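Local structure of triacylglycerol lipase (Clostridium botulinum, 5AH1) at residues D272-K277 against K301-Y306; G184-R189 against E311-L316; N111-E116 against W439-A444. The protein hydrolyses ester bonds, as a zinc-binding alpha/beta-hydrolase named for triacylglycerols and also able to attack synthetic polyesters. One frame throughout, in Å; residues are numbered along the deposited sequence. Where two conformers were deposited one is given.

From the N terminus, the chain first lays down N111-E116, the end of helix 106-112 and the turn into edge strand 117-120. G184-R189 follows, on helix 183-197, and then D272-K277, in a loop after helix 242-257. Contact 1 closes the shortest loop when K301-Y306 returns to D272-K277. Contact 2 encloses it, since E311-L316 meets G184-R189, and contact 3 encloses both through W439-A444; the three nest without crossing. Contacts 1 and 2 touch: E315 forms a salt bridge with K301 and probably a hydrogen bond with Y306. Contact 3, about 27 Å from contact 2 between centres, joins helix 437-448 to the turn that leads into edge strand 117-120.

Contact 1: D272-K277 against K301-Y306; sequences DQWGLK and KDIATY. With ZN (zinc ion), chain B.
The indole of W274 meets D302 at its rim: the backbone O of D302 lies near the ring plane, 3.3 Å from CZ2, where the slightly positive edge of an aromatic C-H suits an oxygen. A water sits in plane at the ring edge, accepting from W274 NE1 at 3.2 Å and donating to D302 O at 2.7 Å, so the indole N-H and the peptide oxygen are joined through it without a direct bond. The CD1 methyl of I303 comes obliquely to the pyrrole side of the ring, 4.3 Å from NE1. The carboxylate of D302 is turned 55° from the indole plane, and its OD2 sits off that plane, 3.4 Å from CZ2.

Aspartate suits this place because its carboxylate can bind the metal with one oxygen and accept a hydrogen bond with the other. CG of D302 stands anti to the backbone N (chi1 -171°), which carries OD2 to the zinc ion at 2.0 Å, while OD1 is held by S127 OG. D130, H150 and H156 complete the site, and Q273 bonds the second oxygen of D130, a second-shell restraint. D302 is also the centre of an inverse gamma turn, closed by a weak bond from I303 N to K301 O.

A backbone hydrogen bond links A304, at the start of helix 304-308, to V125. W274 and I303 both pack on I296 of helix 296-299, and F154 of helix 148-154 touches D302.

Contact 2: G184-R189 against E311-L316; sequences GGQTIR and EGAQEL
L316 and Q186 carry most of this buried contact between two helices of the alpha/beta-hydrolase fold, 183-197 and 310-317; the axes of segments 184-189 and 311-316 run 23° from parallel. Helix 183-197 begins within a GxSxG sequence that fits a nucleophile elbow, G184 being its last glycine. The two segment axes stay 12.0 Å apart, so the contact rests mainly on side chains.

In L316, CG anti to the backbone N (chi1 -170°) sends the side chain toward the other helix, and chi2 near 77° sets CD2 against it, 4.0 Å from Q186 CB. A branched aliphatic residue suits a place beside the CB methylene of Q186. Q186, extended beyond CG, reaches past L316 to the small A313, whose methyl lies 3.7 Å from Q186 NE2. Its amide is buried but not stranded: OE1 accepts from N128 ND2, and N128 also touches L316.

R189, one turn further along, adds the looser third contact. Its guanidinium is gripped at two nitrogens, NH2 by N317, next to L316 in the chain, and NH1 by N231; that same NH1 passes the L316 CD2 methyl obliquely at 4.5 Å.

Contact 3: N111-E116 against W439-A444; sequences NASGHE and WYMDYA
H115 lies flat against A444 just beyond a Schellman motif that ends helix 106-112, and this is the tight half of the contact. In the motif G114, with positive phi, is the C-prime residue: H115 N bonds L110 O, and G114 N bonds N111 O at 3.1 Å. The chain then turns toward edge strand 117-120 of the parallel sheet, and the imidazole is set against helix 437-448.

A methyl and a ring make a CH-pi contact here: A444 CB stands 3.7 Å from the centroid of the H115 ring, 24° off its normal. Alanine suits the spot because a short side chain brings the helix surface close to the ring. The opposite face of the imidazole carries the backbone O of S113, 3.4 Å above the plane and offset toward the rim, so the ring is sandwiched between its own turn and the neighbouring helix. H115 NE2 also approaches M441 O obliquely at 3.6 Å, without forming a hydrogen bond. L110 of helix 106-112 touches H115, M441 and A444.

The solvent side belongs to the exposed S113 and the partly exposed M441, and it is less enclosed rather than less close. M441 is a flexible thioether; CG beside the backbone N (chi1 -71°) and an extended chi2 carry its sulfur to the serine. S113 is a compact polar residue at a helix end: its OG is hydrogen-bonded chiefly to K109 O, with L110 O a second partner, while S113 OG rests 3.3 Å from M441 SD.

Contact 1: D272-K277 against K301-Y306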
ATOM      1  N   ASP A 272      12.909  -9.937 -10.127  1.00  9.60           N
ATOM      2  CA  ASP A 272      14.305 -10.163 -10.486  1.00 10.56           C
ATOM      3  C   ASP A 272      15.050 -10.982  -9.430  1.00 10.22           C
ATOM      4  O   ASP A 272      15.864 -11.846  -9.765  1.00 10.91           O
ATOM      5  CB  ASP A 272      15.053  -8.832 -10.648  1.00 12.95           C
ATOM      6  CG  ASP A 272      14.422  -7.893 -11.657  1.00 13.97           C
ATOM      7  OD1 ASP A 272      13.182  -7.806 -11.740  1.00 14.02           O
ATOM      8  OD2 ASP A 272      15.200  -7.210 -12.353  1.00 15.41           O
ATOM      9  N   GLN A 273      14.787 -10.693  -8.159  1.00  9.49           N
ATOM     10  CA  GLN A 273      15.573 -11.275  -7.078  1.00  9.92           C
ATOM     11  C   GLN A 273      15.347 -12.772  -6.948  1.00  9.09           C
ATOM     12  O   GLN A 273      16.192 -13.474  -6.424  1.00  9.68           O
ATOM     13  CB  GLN A 273      15.340 -10.547  -5.743  1.00 10.94           C
ATOM     14  CG  GLN A 273      14.033 -10.860  -5.012  1.00 11.56           C
ATOM     15  CD  GLN A 273      12.854 -10.074  -5.532  1.00 13.06           C
ATOM     16  OE1 GLN A 273      12.696  -9.860  -6.737  1.00 15.63           O
ATOM     17  NE2 GLN A 273      12.007  -9.634  -4.616  1.00 12.17           N
ATOM     18  N   TRP A 274      14.186 -13.216  -7.430  1.00  8.84           N
ATOM     19  CA  TRP A 274      13.790 -14.616  -7.422  1.00  9.23           C
ATOM     20  C   TRP A 274      14.138 -15.354  -8.707  1.00  9.79           C
ATOM     21  O   TRP A 274      13.759 -16.501  -8.866  1.00 11.15           O
ATOM     22  CB  TRP A 274      12.281 -14.727  -7.183  1.00  8.96           C
ATOM     23  CG  TRP A 274      11.838 -14.265  -5.821  1.00  9.49           C
ATOM     24  CD1 TRP A 274      11.162 -13.116  -5.515  1.00  9.18           C
ATOM     25  CD2 TRP A 274      12.045 -14.946  -4.581  1.00  8.72           C
ATOM     26  NE1 TRP A 274      10.932 -13.036  -4.165  1.00  9.10           N
ATOM     27  CE2 TRP A 274      11.447 -14.160  -3.569  1.00  8.63           C
ATOM     28  CE3 TRP A 274      12.655 -16.155  -4.228  1.00  9.53           C
ATOM     29  CZ2 TRP A 274      11.468 -14.530  -2.237  1.00  8.97           C
ATOM     30  CZ3 TRP A 274      12.664 -16.524  -2.906  1.00  9.54           C
ATOM     31  CH2 TRP A 274      12.061 -15.718  -1.919  1.00  9.30           C
ATOM     32  N   GLY A 275      14.855 -14.713  -9.624  1.00  9.65           N
ATOM     33  CA  GLY A 275      15.172 -15.337 -10.896  1.00 10.70           C
ATOM     34  C   GLY A 275      13.955 -15.428 -11.791  1.00 10.39           C
ATOM     35  O   GLY A 275      13.902 -16.294 -12.666  1.00 11.06           O
ATOM     36  N   LEU A 276      13.002 -14.513 -11.604  1.00  9.57           N
ATOM     37  CA  LEU A 276      11.765 -14.513 -12.370  1.00  9.80           C
ATOM     38  C   LEU A 276      11.614 -13.286 -13.277  1.00 10.15           C
ATOM     39  O   LEU A 276      10.506 -12.840 -13.521  1.00 11.00           O
ATOM     40  CB  LEU A 276      10.559 -14.664 -11.423  1.00  9.90           C
ATOM     41  CG  LEU A 276      10.454 -16.040 -10.746  1.00 10.63           C
ATOM     42  CD1 LEU A 276       9.353 -16.031  -9.710  1.00 11.96           C
ATOM     43  CD2 LEU A 276      10.224 -17.142 -11.772  1.00 13.55           C
ATOM     44  N   LYS A 277      12.712 -12.805 -13.854  1.00 11.19           N
ATOM     45  CA  LYS A 277      12.607 -11.826 -14.936  1.00 12.28           C
ATOM     46  C   LYS A 277      11.970 -12.460 -16.166  1.00 12.97           C
ATOM     47  O   LYS A 277      12.124 -13.660 -16.403  1.00 12.97           O
ATOM     48  CB  LYS A 277      13.986 -11.288 -15.314  1.00 14.43           C
ATOM     49  CG  LYS A 277      14.636 -10.533 -14.185  1.00 17.77           C
ATOM     50  CD  LYS A 277      16.080 -10.161 -14.493  1.00 20.98           C
ATOM     51  CE  LYS A 277      16.183  -9.047 -15.500  1.00 23.42           C
ATOM     52  NZ  LYS A 277      17.517  -8.383 -15.377  1.00 24.46           N
ATOM     53  N   LYS A 301       7.720 -17.452   3.012  0.50  7.85           N
ATOM     54  CA  LYS A 301       6.977 -16.361   3.634  0.50  7.48           C
ATOM     55  C   LYS A 301       7.466 -14.997   3.142  0.50  6.74           C
ATOM     56  O   LYS A 301       6.875 -13.979   3.496  0.50  6.48           O
ATOM     57  CB  LYS A 301       7.013 -16.453   5.155  0.50  7.52           C
ATOM     58  CG  LYS A 301       8.353 -16.225   5.790  0.50  9.74           C
ATOM     59  CD  LYS A 301       8.184 -16.250   7.303  0.50 11.10           C
ATOM     60  CE  LYS A 301       9.466 -15.911   8.063  0.50 12.54           C
ATOM     61  NZ  LYS A 301       9.239 -16.026   9.542  0.50 13.46           N
ATOM     62  N   ASP A 302       8.528 -14.970   2.333  1.00  6.74           N
ATOM     63  CA  ASP A 302       9.056 -13.694   1.827  1.00  7.09           C
ATOM     64  C   ASP A 302       8.372 -13.235   0.539  1.00  6.32           C
ATOM     65  O   ASP A 302       9.030 -13.051  -0.491  1.00  8.11           O
ATOM     66  CB  ASP A 302      10.567 -13.845   1.620  1.00  7.03           C
ATOM     67  CG  ASP A 302      11.275 -12.536   1.311  1.00  6.68           C
ATOM     68  OD1 ASP A 302      10.925 -11.488   1.910  1.00  6.73           O
ATOM     69  OD2 ASP A 302      12.217 -12.572   0.488  1.00  7.82           O
ATOM     70  N   ILE A 303       7.055 -13.061   0.596  1.00  6.53           N
ATOM     71  CA  ILE A 303       6.255 -12.723  -0.585  1.00  7.33           C
ATOM     72  C   ILE A 303       5.005 -11.949  -0.125  1.00  7.45           C
ATOM     73  O   ILE A 303       4.613 -12.061   1.029  1.00  8.11           O
ATOM     74  CB  ILE A 303       5.938 -14.030  -1.378  1.00  9.52           C
ATOM     75  CG1 ILE A 303       5.502 -13.727  -2.811  1.00 12.45           C
ATOM     76  CG2 ILE A 303       4.956 -14.892  -0.609  1.00  9.97           C
ATOM     77  CD1 ILE A 303       6.611 -13.161  -3.693  1.00 13.24           C
ATOM     78  N   ALA A 304       4.392 -11.166  -1.010  1.00  7.00           N
ATOM     79  CA  ALA A 304       3.321 -10.279  -0.562  1.00  7.48           C
ATOM     80  C   ALA A 304       2.118 -11.013   0.032  1.00  7.86           C
ATOM     81  O   ALA A 304       1.515 -10.535   0.981  1.00  8.36           O
ATOM     82  CB  ALA A 304       2.853  -9.371  -1.698  1.00  7.87           C
ATOM     83  N   THR A 305       1.750 -12.147  -0.545  1.00  8.17           N
ATOM     84  CA  THR A 305       0.555 -12.859  -0.116  1.00  8.82           C
ATOM     85  C   THR A 305       0.655 -13.296   1.351  1.00  8.09           C
ATOM     86  O   THR A 305      -0.344 -13.252   2.083  1.00  8.59           O
ATOM     87  CB  THR A 305       0.248 -14.031  -1.087  1.00 10.43           C
ATOM     88  OG1 THR A 305       1.456 -14.701  -1.438  1.00  9.79           O
ATOM     89  CG2 THR A 305      -0.363 -13.486  -2.354  1.00 10.44           C
ATOM     90  N   TYR A 306       1.852 -13.658   1.807  1.00  8.02           N
ATOM     91  CA  TYR A 306       2.060 -13.954   3.220  1.00  7.78           C
ATOM     92  C   TYR A 306       1.986 -12.679   4.061  1.00  7.16           C
ATOM     93  O   TYR A 306       1.305 -12.623   5.090  1.00  7.58           O
ATOM     94  CB  TYR A 306       3.394 -14.660   3.461  1.00  8.13           C
ATOM     95  CG  TYR A 306       3.667 -14.819   4.935  1.00  7.76           C
ATOM     96  CD1 TYR A 306       3.090 -15.846   5.668  1.00  8.93           C
ATOM     97  CD2 TYR A 306       4.463 -13.907   5.615  1.00  8.50           C
ATOM     98  CE1 TYR A 306       3.318 -15.975   7.021  1.00 10.26           C
ATOM     99  CE2 TYR A 306       4.683 -14.021   6.960  1.00  9.27           C
ATOM    100  CZ  TYR A 306       4.122 -15.050   7.667  1.00 10.69           C
ATOM    101  OH  TYR A 306       4.349 -15.143   9.024  1.00 12.86           O
TER
HETATM  102 ZN    ZN B1455      13.316 -10.941   0.347  1.00  8.88          ZN
HETATM  103  O   HOH W   1       9.560 -10.966  -2.202  1.00  8.71           O

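Contact 2: G184-R189 against E311-L316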
ATOM      1  N   GLY A 184       1.259  -0.429   0.476  1.00  7.17           N
ATOM      2  CA  GLY A 184       2.198   0.678   0.569  1.00  6.88           C
ATOM      3  C   GLY A 184       2.338   1.226   1.990  1.00  6.14           C
ATOM      4  O   GLY A 184       3.426   1.610   2.382  1.00  7.03           O
ATOM      5  N   GLY A 185       1.265   1.169   2.767  1.00  6.67           N
ATOM      6  CA  GLY A 185       1.315   1.603   4.152  1.00  6.92           C
ATOM      7  C   GLY A 185       2.182   0.709   5.037  1.00  6.61           C
ATOM      8  O   GLY A 185       2.922   1.193   5.890  1.00  7.00           O
ATOM      9  N   GLN A 186       2.117  -0.608   4.840  1.00  7.29           N
ATOM     10  CA  GLN A 186       3.027  -1.514   5.529  1.00  7.23           C
ATOM     11  C   GLN A 186       4.458  -1.262   5.095  1.00  5.87           C
ATOM     12  O   GLN A 186       5.384  -1.257   5.918  1.00  7.37           O
ATOM     13  CB  GLN A 186       2.682  -2.971   5.233  1.00  7.16           C
ATOM     14  CG  GLN A 186       1.408  -3.500   5.836  1.00  6.70           C
ATOM     15  CD  GLN A 186       1.184  -4.921   5.379  1.00  6.85           C
ATOM     16  OE1 GLN A 186       1.150  -5.190   4.162  1.00  8.44           O
ATOM     17  NE2 GLN A 186       1.084  -5.855   6.330  1.00  7.54           N
ATOM     18  N   THR A 187       4.659  -1.061   3.793  1.00  6.46           N
ATOM     19  CA  THR A 187       6.004  -0.859   3.260  1.00  6.67           C
ATOM     20  C   THR A 187       6.650   0.402   3.836  1.00  6.02           C
ATOM     21  O   THR A 187       7.825   0.386   4.186  1.00  6.42           O
ATOM     22  CB  THR A 187       5.968  -0.778   1.739  1.00  6.96           C
ATOM     23  OG1 THR A 187       5.433  -2.002   1.209  1.00  7.11           O
ATOM     24  CG2 THR A 187       7.363  -0.539   1.160  1.00  7.76           C
ATOM     25  N   ILE A 188       5.904   1.501   3.937  1.00  6.60           N
ATOM     26  CA  ILE A 188       6.493   2.745   4.459  1.00  6.63           C
ATOM     27  C   ILE A 188       6.732   2.682   5.964  1.00  6.53           C
ATOM     28  O   ILE A 188       7.703   3.253   6.464  1.00  6.97           O
ATOM     29  CB  ILE A 188       5.689   4.032   4.055  1.00  6.90           C
ATOM     30  CG1 ILE A 188       4.267   4.023   4.614  1.00  7.91           C
ATOM     31  CG2 ILE A 188       5.679   4.146   2.535  1.00  7.10           C
ATOM     32  CD1 ILE A 188       3.512   5.322   4.380  1.00  7.84           C
ATOM     33  N   ARG A 189       5.893   1.938   6.691  1.00  6.44           N
ATOM     34  CA  ARG A 189       6.165   1.695   8.108  1.00  6.28           C
ATOM     35  C   ARG A 189       7.488   0.969   8.255  1.00  6.04           C
ATOM     36  O   ARG A 189       8.287   1.254   9.129  1.00  6.56           O
ATOM     37  CB  ARG A 189       5.051   0.886   8.756  1.00  6.91           C
ATOM     38  CG  ARG A 189       3.736   1.635   9.022  1.00  7.12           C
ATOM     39  CD  ARG A 189       2.615   0.686   9.430  1.00  6.57           C
ATOM     40  NE  ARG A 189       3.064  -0.211  10.498  1.00  6.87           N
ATOM     41  CZ  ARG A 189       2.741  -1.497  10.600  1.00  6.78           C
ATOM     42  NH1 ARG A 189       1.821  -2.013   9.800  1.00  7.45           N
ATOM     43  NH2 ARG A 189       3.307  -2.230  11.539  1.00  7.57           N
ATOM     44  N   GLU A 311      -1.791 -13.400   9.842  1.00  8.04           N
ATOM     45  CA  GLU A 311      -0.601 -13.939  10.486  1.00  7.69           C
ATOM     46  C   GLU A 311       0.670 -13.159  10.098  1.00  6.35           C
ATOM     47  O   GLU A 311       1.525 -12.865  10.945  1.00  7.41           O
ATOM     48  CB  GLU A 311      -0.440 -15.407  10.095  1.00  8.41           C
ATOM     49  CG  GLU A 311       0.754 -16.128  10.730  1.00  9.06           C
ATOM     50  CD  GLU A 311       0.989 -17.519  10.140  1.00 10.26           C
ATOM     51  OE1 GLU A 311       0.694 -17.703   8.937  1.00 10.14           O
ATOM     52  OE2 GLU A 311       1.460 -18.420  10.876  1.00 11.44           O
ATOM     53  N   GLY A 312       0.830 -12.890   8.808  1.00  7.20           N
ATOM     54  CA  GLY A 312       2.035 -12.247   8.324  1.00  7.13           C
ATOM     55  C   GLY A 312       2.117 -10.785   8.735  1.00  6.41           C
ATOM     56  O   GLY A 312       3.196 -10.288   9.047  1.00  7.74           O
ATOM     57  N   ALA A 313       0.978 -10.110   8.745  1.00  6.94           N
ATOM     58  CA  ALA A 313       0.928  -8.712   9.175  1.00  6.73           C
ATOM     59  C   ALA A 313       1.230  -8.638  10.676  1.00  6.98           C
ATOM     60  O   ALA A 313       1.947  -7.737  11.126  1.00  7.19           O
ATOM     61  CB  ALA A 313      -0.423  -8.126   8.864  1.00  6.11           C
ATOM     62  N   GLN A 314       0.679  -9.568  11.454  1.00  7.27           N
ATOM     63  CA  GLN A 314       0.998  -9.647  12.865  1.00  7.23           C
ATOM     64  C   GLN A 314       2.497  -9.808  13.058  1.00  7.10           C
ATOM     65  O   GLN A 314       3.103  -9.132  13.892  1.00  7.62           O
ATOM     66  CB  GLN A 314       0.250 -10.812  13.500  1.00  8.06           C
ATOM     67  CG  GLN A 314       0.564 -11.039  14.962  1.00  8.60           C
ATOM     68  CD  GLN A 314      -0.321 -12.120  15.546  1.00  9.67           C
ATOM     69  OE1 GLN A 314      -1.260 -11.847  16.268  1.00 10.74           O
ATOM     70  NE2 GLN A 314      -0.042 -13.363  15.185  1.00 10.55           N
ATOM     71  N   GLU A 315       3.107 -10.704  12.281  1.00  7.70           N
ATOM     72  CA  GLU A 315       4.552 -10.887  12.390  1.00  7.57           C
ATOM     73  C   GLU A 315       5.329  -9.585  12.106  1.00  6.78           C
ATOM     74  O   GLU A 315       6.262  -9.255  12.822  1.00  7.64           O
ATOM     75  CB  GLU A 315       5.042 -12.006  11.474  1.00  8.43           C
ATOM     76  CG  GLU A 315       6.530 -12.309  11.670  1.00 11.13           C
ATOM     77  CD  GLU A 315       7.091 -13.383  10.749  1.00 15.34           C
ATOM     78  OE1 GLU A 315       6.450 -13.715   9.746  1.00 17.40           O
ATOM     79  OE2 GLU A 315       8.213 -13.863  11.010  1.00 19.22           O
ATOM     80  N   LEU A 316       4.957  -8.881  11.038  1.00  7.08           N
ATOM     81  CA  LEU A 316       5.560  -7.583  10.730  1.00  6.75           C
ATOM     82  C   LEU A 316       5.428  -6.628  11.910  1.00  6.17           C
ATOM     83  O   LEU A 316       6.385  -5.961  12.284  1.00  7.22           O
ATOM     84  CB  LEU A 316       4.917  -6.994   9.476  1.00  6.94           C
ATOM     85  CG  LEU A 316       5.635  -5.759   8.911  1.00  7.79           C
ATOM     86  CD1 LEU A 316       6.892  -6.176   8.157  1.00  8.23           C
ATOM     87  CD2 LEU A 316       4.726  -4.933   8.033  1.00  8.79           C
TER

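Contact 3: N111-E116 against W439-A444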
ATOM      1  N   ASN A 111       2.118  18.944  -7.448  1.00 13.63           N
ATOM      2  CA  ASN A 111       3.224  19.836  -7.773  1.00 14.08           C
ATOM      3  C   ASN A 111       2.745  21.169  -8.329  1.00 15.66           C
ATOM      4  O   ASN A 111       3.293  22.222  -7.992  1.00 16.76           O
ATOM      5  CB  ASN A 111       4.199  19.168  -8.737  1.00 13.52           C
ATOM      6  CG  ASN A 111       5.072  18.140  -8.044  1.00 13.63           C
ATOM      7  OD1 ASN A 111       5.892  18.484  -7.207  1.00 14.05           O
ATOM      8  ND2 ASN A 111       4.898  16.882  -8.384  1.00 15.02           N
ATOM      9  N   ALA A 112       1.707  21.141  -9.155  1.00 16.62           N
ATOM     10  CA  ALA A 112       1.206  22.373  -9.771  1.00 18.68           C
ATOM     11  C   ALA A 112       0.622  23.337  -8.735  1.00 20.04           C
ATOM     12  O   ALA A 112       0.604  24.558  -8.944  1.00 21.33           O
ATOM     13  CB  ALA A 112       0.169  22.043 -10.834  1.00 19.74           C
ATOM     14  N   SER A 113       0.144  22.795  -7.620  1.00 19.96           N
ATOM     15  CA  SER A 113      -0.452  23.602  -6.565  1.00 20.91           C
ATOM     16  C   SER A 113       0.519  23.871  -5.415  1.00 20.60           C
ATOM     17  O   SER A 113       0.107  24.302  -4.343  1.00 21.34           O
ATOM     18  CB  SER A 113      -1.756  22.971  -6.061  1.00 22.24           C
ATOM     19  OG  SER A 113      -1.589  21.619  -5.671  1.00 25.39           O
ATOM     20  N   GLY A 114       1.807  23.633  -5.653  1.00 19.34           N
ATOM     21  CA  GLY A 114       2.837  24.024  -4.710  1.00 19.36           C
ATOM     22  C   GLY A 114       3.198  22.982  -3.661  1.00 18.37           C
ATOM     23  O   GLY A 114       3.813  23.324  -2.646  1.00 20.50           O
ATOM     24  N   HIS A 115       2.827  21.723  -3.899  1.00 15.78           N
ATOM     25  CA  HIS A 115       3.128  20.634  -2.976  1.00 15.56           C
ATOM     26  C   HIS A 115       4.116  19.696  -3.659  1.00 14.55           C
ATOM     27  O   HIS A 115       3.725  18.852  -4.468  1.00 14.66           O
ATOM     28  CB  HIS A 115       1.843  19.904  -2.590  1.00 16.43           C
ATOM     29  CG  HIS A 115       0.736  20.815  -2.149  1.00 17.96           C
ATOM     30  ND1 HIS A 115       0.756  21.481  -0.944  1.00 18.88           N
ATOM     31  CD2 HIS A 115      -0.432  21.153  -2.745  1.00 18.34           C
ATOM     32  CE1 HIS A 115      -0.345  22.204  -0.824  1.00 18.71           C
ATOM     33  NE2 HIS A 115      -1.083  22.021  -1.902  1.00 19.44           N
ATOM     34  N   GLU A 116       5.402  19.867  -3.352  1.00 14.20           N
ATOM     35  CA  GLU A 116       6.455  19.048  -3.949  1.00 13.51           C
ATOM     36  C   GLU A 116       6.180  17.574  -3.672  1.00 12.72           C
ATOM     37  O   GLU A 116       6.055  17.166  -2.510  1.00 12.31           O
ATOM     38  CB  GLU A 116       7.826  19.455  -3.401  1.00 14.32           C
ATOM     39  CG  GLU A 116       8.997  18.800  -4.127  1.00 13.94           C
ATOM     40  CD  GLU A 116      10.339  19.117  -3.496  1.00 15.19           C
ATOM     41  OE1 GLU A 116      10.373  19.913  -2.541  1.00 17.12           O
ATOM     42  OE2 GLU A 116      11.367  18.572  -3.941  1.00 15.28           O
ATOM     43  N   TRP A 439      -8.932  16.473  -2.333  1.00 11.57           N
ATOM     44  CA  TRP A 439      -8.654  15.814  -1.064  1.00 11.40           C
ATOM     45  C   TRP A 439      -7.147  15.711  -0.849  1.00 10.82           C
ATOM     46  O   TRP A 439      -6.631  16.061   0.229  1.00 10.47           O
ATOM     47  CB  TRP A 439      -9.317  14.440  -1.040  1.00 11.01           C
ATOM     48  CG  TRP A 439      -9.279  13.712   0.296  1.00 10.61           C
ATOM     49  CD1 TRP A 439     -10.291  13.614   1.196  1.00 10.52           C
ATOM     50  CD2 TRP A 439      -8.193  12.928   0.832  1.00 10.34           C
ATOM     51  NE1 TRP A 439      -9.906  12.855   2.274  1.00 11.46           N
ATOM     52  CE2 TRP A 439      -8.622  12.422   2.075  1.00 11.05           C
ATOM     53  CE3 TRP A 439      -6.905  12.614   0.387  1.00  9.95           C
ATOM     54  CZ2 TRP A 439      -7.803  11.638   2.887  1.00 10.94           C
ATOM     55  CZ3 TRP A 439      -6.098  11.834   1.190  1.00 10.71           C
ATOM     56  CH2 TRP A 439      -6.548  11.352   2.428  1.00 11.17           C
ATOM     57  N   TYR A 440      -6.431  15.249  -1.871  1.00  9.72           N
ATOM     58  CA  TYR A 440      -4.986  15.121  -1.760  1.00  9.76           C
ATOM     59  C   TYR A 440      -4.274  16.468  -1.622  1.00 10.34           C
ATOM     60  O   TYR A 440      -3.312  16.583  -0.861  1.00 10.36           O
ATOM     61  CB  TYR A 440      -4.417  14.320  -2.933  1.00  9.60           C
ATOM     62  CG  TYR A 440      -4.632  12.842  -2.762  1.00  9.57           C
ATOM     63  CD1 TYR A 440      -5.787  12.227  -3.214  1.00  9.62           C
ATOM     64  CD2 TYR A 440      -3.692  12.070  -2.094  1.00 10.60           C
ATOM     65  CE1 TYR A 440      -5.990  10.877  -3.027  1.00  9.70           C
ATOM     66  CE2 TYR A 440      -3.885  10.715  -1.909  1.00 10.88           C
ATOM     67  CZ  TYR A 440      -5.040  10.135  -2.370  1.00  9.93           C
ATOM     68  OH  TYR A 440      -5.225   8.786  -2.169  1.00 10.93           O
ATOM     69  N   MET A 441      -4.738  17.491  -2.339  1.00 11.77           N
ATOM     70  CA  MET A 441      -4.141  18.819  -2.207  1.00 12.20           C
ATOM     71  C   MET A 441      -4.348  19.371  -0.793  1.00 11.36           C
ATOM     72  O   MET A 441      -3.425  19.937  -0.197  1.00 11.72           O
ATOM     73  CB  MET A 441      -4.682  19.753  -3.293  1.00 15.81           C
ATOM     74  CG  MET A 441      -4.112  19.361  -4.675  1.00 19.68           C
ATOM     75  SD  MET A 441      -4.604  20.366  -6.048  1.00 24.73           S
ATOM     76  CE  MET A 441      -6.292  19.851  -6.193  1.00 24.39           C
ATOM     77  N   ASP A 442      -5.549  19.183  -0.251  1.00 10.84           N
ATOM     78  CA  ASP A 442      -5.826  19.601   1.114  1.00 11.55           C
ATOM     79  C   ASP A 442      -5.008  18.807   2.118  1.00 10.15           C
ATOM     80  O   ASP A 442      -4.580  19.351   3.128  1.00 10.46           O
ATOM     81  CB  ASP A 442      -7.321  19.490   1.438  1.00 12.89           C
ATOM     82  CG  ASP A 442      -8.143  20.600   0.802  1.00 16.42           C
ATOM     83  OD1 ASP A 442      -7.553  21.574   0.281  1.00 17.69           O
ATOM     84  OD2 ASP A 442      -9.388  20.489   0.827  1.00 17.45           O
ATOM     85  N   TYR A 443      -4.779  17.520   1.856  1.00  9.23           N
ATOM     86  CA  TYR A 443      -3.974  16.728   2.780  1.00  9.20           C
ATOM     87  C   TYR A 443      -2.523  17.183   2.745  1.00  8.57           C
ATOM     88  O   TYR A 443      -1.870  17.249   3.783  1.00  9.31           O
ATOM     89  CB  TYR A 443      -4.049  15.235   2.467  1.00  8.88           C
ATOM     90  CG  TYR A 443      -3.512  14.329   3.557  1.00  8.85           C
ATOM     91  CD1 TYR A 443      -3.654  14.646   4.905  1.00  9.09           C
ATOM     92  CD2 TYR A 443      -2.904  13.127   3.241  1.00  9.53           C
ATOM     93  CE1 TYR A 443      -3.196  13.806   5.891  1.00  8.86           C
ATOM     94  CE2 TYR A 443      -2.450  12.281   4.231  1.00  8.75           C
ATOM     95  CZ  TYR A 443      -2.595  12.623   5.548  1.00  8.74           C
ATOM     96  OH  TYR A 443      -2.180  11.779   6.562  1.00  9.36           O
ATOM     97  N   ALA A 444      -2.019  17.496   1.553  1.00  9.15           N
ATOM     98  CA  ALA A 444      -0.646  17.988   1.443  1.00  9.57           C
ATOM     99  C   ALA A 444      -0.505  19.277   2.248  1.00  9.17           C
ATOM    100  O   ALA A 444       0.484  19.466   2.943  1.00 10.10           O
ATOM    101  CB  ALA A 444      -0.259  18.233  -0.005  1.00 10.03           C
TER